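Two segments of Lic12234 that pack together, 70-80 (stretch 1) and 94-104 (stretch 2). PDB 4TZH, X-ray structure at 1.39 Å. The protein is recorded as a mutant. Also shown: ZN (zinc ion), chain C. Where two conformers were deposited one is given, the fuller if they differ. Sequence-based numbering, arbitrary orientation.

Stretch 1, residues 70-80: DISRNQISNFP
Stretch 2, residues 94-104: LNGNSLSNLPE

Two irregular stretches of Lic12234 run side by side in the same direction, Ser72 beside Leu94, Arg73 beside Gly96, Gln75 beside Asn97 and Ser77 beside Leu99 (CA atoms 4.5 to 4.8 Å apart), then diverge to 7.4 Å between the CA atoms of Phe79 and Pro103; together they bury 651 Å². Phe79 (phi/psi -132/154, chi1 -61°, m; chi2 -80°) is covered most. Its CB points toward stretch 2, and the ring meets Leu94 CD2 at CZ (3.5 Å) and Pro103 CD at CD2 (3.8 Å), both at its edge, while CE2 lies 3.8 Å from Leu99 CD2. Leu94 (-122/15; chi1 -89°, m; chi2 163°, t) starts away, but its CD2 returns to within 4.2 Å of both Ile71 CD1 and Ile76 CG2, extending this apolar cluster. Asn97 (-138/-167; chi1 -85°, m; chi2 -66°) supplies the polar counterpart: ND2 donates to Ile71 O (2.9 Å) and, within its own stretch, to Leu94 O (3.0 Å), while OD1 accepts from Ile76 N (2.9 Å) and weakly from Asn74 N (3.2 Å). Backbone bonds flank this amide: Arg73 N to Asn95 O and Ser98 N to Ile76 O, both 2.9 Å. Arg73 (59/52) and Gly96 (71/58) share positive phi. Water 1 links Asn74 O (2.8 Å) to Ser98 OG (2.9 Å).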

# COMPACT_ATOMS: atom_id res chain seq x y z
N ASP A 70 5.37 -1.30 5.03
CA ASP A 70 5.47 -2.66 4.50
C ASP A 70 4.58 -3.57 5.34
O ASP A 70 4.92 -3.86 6.48
CB ASP A 70 6.92 -3.13 4.55
CG ASP A 70 7.06 -4.61 4.27
OD1 ASP A 70 6.15 -5.19 3.69
OD2 ASP A 70 8.11 -5.17 4.66
N ILE A 71 3.45 -3.96 4.77
CA ILE A 71 2.52 -4.89 5.44
C ILE A 71 2.36 -6.14 4.62
O ILE A 71 1.34 -6.80 4.67
CB ILE A 71 1.12 -4.32 5.72
CG1 ILE A 71 1.13 -2.80 5.72
CG2 ILE A 71 0.58 -4.96 7.00
CD1 ILE A 71 -0.30 -2.13 5.83
N SER A 72 3.39 -6.46 3.87
CA SER A 72 3.34 -7.64 3.02
C SER A 72 3.25 -8.92 3.81
O SER A 72 3.69 -8.97 4.95
CB SER A 72 4.57 -7.68 2.12
OG SER A 72 5.78 -7.73 2.85
N ARG A 73 2.69 -9.97 3.19
CA ARG A 73 2.66 -11.31 3.81
C ARG A 73 1.93 -11.31 5.15
O ARG A 73 2.45 -11.80 6.18
CB ARG A 73 4.06 -11.94 3.90
CG ARG A 73 4.63 -12.24 2.51
CD ARG A 73 5.88 -13.13 2.56
NE ARG A 73 5.62 -14.36 3.29
CZ ARG A 73 6.56 -15.20 3.71
NH1 ARG A 73 7.84 -14.93 3.48
NH2 ARG A 73 6.23 -16.30 4.36
N ASN A 74 0.70 -10.77 5.15
CA ASN A 74 -0.14 -10.82 6.34
C ASN A 74 -1.47 -11.39 5.85
O ASN A 74 -1.49 -12.12 4.85
CB ASN A 74 -0.30 -9.43 6.97
CG ASN A 74 0.86 -9.10 7.83
OD1 ASN A 74 0.89 -9.47 8.99
ND2 ASN A 74 1.85 -8.37 7.31
N GLN A 75 -2.56 -11.17 6.60
CA GLN A 75 -3.89 -11.61 6.16
C GLN A 75 -4.78 -10.36 6.17
O GLN A 75 -5.94 -10.41 6.58
CB GLN A 75 -4.46 -12.68 7.14
CG GLN A 75 -3.56 -13.92 7.30
CD GLN A 75 -3.71 -14.60 8.66
OE1 GLN A 75 -4.73 -14.48 9.37
NE2 GLN A 75 -2.67 -15.32 9.07
N ILE A 76 -4.23 -9.21 5.70
CA ILE A 76 -4.96 -7.94 5.71
C ILE A 76 -6.18 -8.02 4.81
O ILE A 76 -6.02 -8.31 3.63
CB ILE A 76 -4.01 -6.78 5.28
CG1 ILE A 76 -2.79 -6.60 6.23
CG2 ILE A 76 -4.77 -5.45 5.09
CD1 ILE A 76 -3.09 -5.98 7.66
N SER A 77 -7.37 -7.69 5.33
CA SER A 77 -8.57 -7.67 4.51
C SER A 77 -9.25 -6.30 4.52
O SER A 77 -10.15 -6.06 3.71
CB SER A 77 -9.54 -8.75 4.98
OG SER A 77 -9.96 -8.43 6.30
N ASN A 78 -8.85 -5.41 5.44
CA ASN A 78 -9.51 -4.10 5.54
C ASN A 78 -8.62 -3.14 6.25
O ASN A 78 -7.67 -3.55 6.94
CB ASN A 78 -10.85 -4.25 6.31
CG ASN A 78 -10.68 -4.60 7.77
OD1 ASN A 78 -10.77 -3.74 8.65
ND2 ASN A 78 -10.43 -5.88 8.09
N PHE A 79 -8.96 -1.84 6.14
CA PHE A 79 -8.22 -0.76 6.77
C PHE A 79 -9.13 0.18 7.48
O PHE A 79 -10.25 0.41 7.02
CB PHE A 79 -7.49 0.08 5.71
CG PHE A 79 -6.49 -0.69 4.91
CD1 PHE A 79 -5.23 -0.96 5.43
CD2 PHE A 79 -6.82 -1.21 3.66
CE1 PHE A 79 -4.29 -1.67 4.67
CE2 PHE A 79 -5.89 -1.91 2.91
CZ PHE A 79 -4.64 -2.15 3.43
N PRO A 80 -8.61 0.86 8.52
CA PRO A 80 -9.42 1.92 9.15
C PRO A 80 -9.41 3.15 8.23
O PRO A 80 -8.46 3.34 7.46
CB PRO A 80 -8.61 2.23 10.42
CG PRO A 80 -7.17 1.91 10.06
CD PRO A 80 -7.30 0.69 9.17
N LEU A 94 1.66 -4.10 -0.03
CA LEU A 94 0.50 -4.83 0.45
C LEU A 94 0.45 -6.19 -0.20
O LEU A 94 -0.60 -6.86 -0.11
CB LEU A 94 -0.79 -4.07 0.15
CG LEU A 94 -1.19 -3.13 1.25
CD1 LEU A 94 -2.21 -2.12 0.71
CD2 LEU A 94 -1.88 -3.96 2.37
N ASN A 95 1.55 -6.61 -0.81
CA ASN A 95 1.52 -7.90 -1.50
C ASN A 95 1.35 -9.06 -0.52
O ASN A 95 1.89 -9.00 0.59
CB ASN A 95 2.75 -8.07 -2.32
CG ASN A 95 4.01 -7.72 -1.62
OD1 ASN A 95 4.22 -6.53 -1.25
ND2 ASN A 95 4.85 -8.72 -1.41
N GLY A 96 0.67 -10.11 -0.96
CA GLY A 96 0.52 -11.29 -0.12
C GLY A 96 -0.42 -11.04 1.04
O GLY A 96 -0.01 -11.17 2.20
N ASN A 97 -1.66 -10.65 0.75
CA ASN A 97 -2.63 -10.40 1.81
C ASN A 97 -3.99 -10.98 1.41
O ASN A 97 -4.06 -11.83 0.51
CB ASN A 97 -2.70 -8.90 2.14
CG ASN A 97 -1.65 -8.50 3.13
OD1 ASN A 97 -1.72 -8.95 4.27
ND2 ASN A 97 -0.64 -7.70 2.72
N SER A 98 -5.05 -10.60 2.14
CA SER A 98 -6.39 -11.11 1.92
C SER A 98 -7.33 -10.03 1.43
O SER A 98 -8.50 -9.99 1.84
CB SER A 98 -6.89 -11.73 3.22
OG SER A 98 -6.03 -12.79 3.57
N LEU A 99 -6.84 -9.13 0.57
CA LEU A 99 -7.69 -8.06 0.08
C LEU A 99 -8.56 -8.47 -1.08
O LEU A 99 -8.05 -8.87 -2.12
CB LEU A 99 -6.85 -6.83 -0.32
CG LEU A 99 -6.15 -6.14 0.82
CD1 LEU A 99 -5.00 -5.28 0.26
CD2 LEU A 99 -7.12 -5.30 1.65
N SER A 100 -9.90 -8.33 -0.91
CA SER A 100 -10.81 -8.59 -2.02
C SER A 100 -11.31 -7.25 -2.56
O SER A 100 -11.79 -7.20 -3.71
CB SER A 100 -11.96 -9.51 -1.62
OG SER A 100 -12.68 -9.02 -0.50
N ASN A 101 -11.16 -6.17 -1.77
CA ASN A 101 -11.53 -4.81 -2.16
C ASN A 101 -10.56 -3.81 -1.53
O ASN A 101 -10.05 -4.09 -0.44
CB ASN A 101 -12.94 -4.47 -1.68
CG ASN A 101 -14.04 -5.21 -2.41
OD1 ASN A 101 -14.50 -4.79 -3.47
ND2 ASN A 101 -14.46 -6.33 -1.86
N LEU A 102 -10.35 -2.66 -2.17
CA LEU A 102 -9.54 -1.58 -1.59
C LEU A 102 -10.53 -0.50 -1.20
O LEU A 102 -11.44 -0.20 -1.98
CB LEU A 102 -8.58 -0.95 -2.61
CG LEU A 102 -7.34 -1.65 -3.02
CD1 LEU A 102 -6.57 -0.76 -3.99
CD2 LEU A 102 -6.43 -1.94 -1.80
N PRO A 103 -10.36 0.14 -0.02
CA PRO A 103 -11.30 1.21 0.36
C PRO A 103 -11.03 2.50 -0.40
O PRO A 103 -9.92 2.68 -0.91
CB PRO A 103 -11.03 1.39 1.86
CG PRO A 103 -9.59 1.00 2.02
CD PRO A 103 -9.33 -0.09 1.01
N GLU A 104 -12.02 3.39 -0.46
CA GLU A 104 -11.91 4.69 -1.12
C GLU A 104 -10.71 5.49 -0.58
O GLU A 104 -10.11 6.25 -1.34
CB GLU A 104 -13.22 5.50 -0.99
CG GLU A 104 -13.77 5.64 0.43
CD GLU A 104 -15.27 5.49 0.59
OE1 GLU A 104 -16.02 5.88 -0.34
OE2 GLU A 104 -15.71 4.97 1.64
ZN ZN C . 9.89 -4.55 5.11
O HOH W 1 -3.28 -13.72 3.39
O HOH W 2 -11.03 -7.20 1.38
O HOH W 3 -11.02 -3.65 2.16